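Local structure of amino acid ABC transporter, periplasmic amino acid-binding protein (Brucella ovis, 4Z9N) at the interface of chains A and B. The protein is a periplasmic binding protein of an ABC transporter that binds glutathione, probably capturing it for delivery to the membrane permease. Coordinates in Å, arbitrary orientation; residue numbers count along the deposited sequence, not the author numbering. Chains: chain A/B, Amino acid ABC transporter, periplasmic amino acid-binding protein.

The interface of chains A and B. Residues chain A 91, 96, 102, 219; chain B 226, 229-230.
A:Asp96 reaches over to B:Trp230 and B:Arg229 with one carboxylate oxygen, OD2, which becomes the meeting point of the two chains. The indole NE1 of B:Trp230 donates a fairly straight hydrogen bond to A:Asp96 OD2 (2.9 Å), with the oxygen at the ring edge and the carboxylate turned steeply against the indole, their planes 74° apart. From the opposite face of the carboxylate, A:Trp91 NE1 donates to the same A:Asp96 OD2 at 3.0 Å, so two tryptophans of different chains hold one oxygen between them. B:Arg229 adds a salt bridge from NH1 to A:Asp96 OD2 (3.0 Å), poorly aligned as a hydrogen bond. The extended start of the B:Arg229 chain lays CD 3.7 Å from A:Trp91 CZ2, and the bend at chi3 (-41°) then turns the guanidinium toward the two acids. There, NH1 also pairs with B:Asp226 OD1 of its own helix at 2.6 Å, met at the guanidinium edge, which should limit the rotation of the guanidinium. The positive charge between A:Asp96 and B:Asp226 probably offsets their mutual repulsion. A water joins B:Asp226 OD1 to A:Asp102 OD1, lying 2.6 Å from each. B:Asp226 OD2 is 3.0 Å from the main-chain A:Asp96 O, normally a pair of acceptors with no hydrogen between them; A:Asp96, A:Asp102 and A:Gln219 belong to a sodium site, and its cation may be what makes this approach tolerable. The two-fold axis repeats the contact with the chains exchanged, although the structure alone does not establish a biological dimer. In chain B the contact rises from helix 222-240; chain A contributes helix 93-97, the start of strand 101-106 and the loop residues A:Trp91 and A:Gln219.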
loop_
_atom_site.group_PDB
_atom_site.type_symbol
_atom_site.label_atom_id
_atom_site.label_comp_id
_atom_site.label_asym_id
_atom_site.label_seq_id
_atom_site.Cartn_x
_atom_site.Cartn_y
_atom_site.Cartn_z
ATOM N N TRP A 91 0.807 -9.277 -6.754
ATOM C CA TRP A 91 1.774 -9.232 -5.664
ATOM C C TRP A 91 1.415 -10.323 -4.652
ATOM O O TRP A 91 0.310 -10.286 -4.095
ATOM C CB TRP A 91 1.719 -7.849 -5.020
ATOM C CG TRP A 91 2.740 -7.518 -3.979
ATOM C CD1 TRP A 91 3.582 -8.365 -3.301
ATOM C CD2 TRP A 91 2.998 -6.209 -3.485
ATOM N NE1 TRP A 91 4.362 -7.640 -2.415
ATOM C CE2 TRP A 91 4.025 -6.313 -2.524
ATOM C CE3 TRP A 91 2.476 -4.946 -3.789
ATOM C CZ2 TRP A 91 4.523 -5.202 -1.847
ATOM C CZ3 TRP A 91 2.968 -3.845 -3.115
ATOM C CH2 TRP A 91 3.987 -3.979 -2.164
ATOM N N ASP A 96 7.439 -11.995 -3.804
ATOM C CA ASP A 96 8.152 -10.907 -3.129
ATOM C C ASP A 96 9.454 -11.429 -2.496
ATOM O O ASP A 96 10.448 -10.708 -2.405
ATOM C CB ASP A 96 7.221 -10.292 -2.074
ATOM C CG ASP A 96 7.581 -8.857 -1.697
ATOM O OD1 ASP A 96 8.570 -8.279 -2.202
ATOM O OD2 ASP A 96 6.838 -8.296 -0.868
ATOM N N ASP A 102 10.756 -6.939 -6.255
ATOM C CA ASP A 102 10.008 -6.081 -5.335
ATOM C C ASP A 102 8.831 -5.480 -6.078
ATOM O O ASP A 102 8.765 -5.517 -7.318
ATOM C CB ASP A 102 10.853 -4.926 -4.783
ATOM C CG ASP A 102 11.676 -5.294 -3.563
ATOM O OD1 ASP A 102 11.307 -6.198 -2.788
ATOM O OD2 ASP A 102 12.702 -4.615 -3.365
ATOM N N GLN A 219 14.702 -6.433 -7.133
ATOM C CA GLN A 219 15.301 -6.009 -5.866
ATOM C C GLN A 219 16.674 -5.388 -6.126
ATOM O O GLN A 219 17.260 -5.585 -7.191
ATOM C CB GLN A 219 15.440 -7.194 -4.895
ATOM C CG GLN A 219 14.120 -7.684 -4.334
ATOM C CD GLN A 219 14.253 -8.877 -3.397
ATOM O OE1 GLN A 219 13.314 -9.210 -2.660
ATOM N NE2 GLN A 219 15.418 -9.531 -3.421
ATOM N N ASP B 226 11.353 -7.392 3.547
ATOM C CA ASP B 226 10.342 -8.448 3.376
ATOM C C ASP B 226 9.822 -8.961 4.723
ATOM O O ASP B 226 8.621 -9.196 4.882
ATOM C CB ASP B 226 10.900 -9.617 2.552
ATOM C CG ASP B 226 11.095 -9.273 1.065
ATOM O OD1 ASP B 226 10.728 -8.167 0.632
ATOM O OD2 ASP B 226 11.648 -10.116 0.332
ATOM N N ARG B 229 7.617 -6.171 6.206
ATOM C CA ARG B 229 6.420 -6.077 5.367
ATOM C C ARG B 229 5.451 -7.229 5.603
ATOM O O ARG B 229 4.226 -7.059 5.699
ATOM C CB ARG B 229 6.807 -6.066 3.889
ATOM C CG ARG B 229 5.585 -6.077 2.961
ATOM C CD ARG B 229 5.973 -5.945 1.487
ATOM N NE ARG B 229 7.035 -4.969 1.305
ATOM C CZ ARG B 229 8.292 -5.269 0.990
ATOM N NH1 ARG B 229 8.655 -6.523 0.759
ATOM N NH2 ARG B 229 9.184 -4.302 0.884
ATOM N N TRP B 230 5.998 -8.427 5.675
ATOM C CA TRP B 230 5.124 -9.570 5.711
ATOM C C TRP B 230 4.667 -9.901 7.128
ATOM O O TRP B 230 3.641 -10.550 7.287
ATOM C CB TRP B 230 5.794 -10.738 4.993
ATOM C CG TRP B 230 5.599 -10.499 3.553
ATOM C CD1 TRP B 230 6.509 -10.004 2.660
ATOM C CD2 TRP B 230 4.361 -10.618 2.839
ATOM N NE1 TRP B 230 5.924 -9.845 1.428
ATOM C CE2 TRP B 230 4.608 -10.224 1.506
ATOM C CE3 TRP B 230 3.077 -11.055 3.190
ATOM C CZ2 TRP B 230 3.611 -10.233 0.525
ATOM C CZ3 TRP B 230 2.089 -11.076 2.214
ATOM C CH2 TRP B 230 2.361 -10.665 0.894
HETATM O O HOH W 1 11.856 -6.017 -0.277
#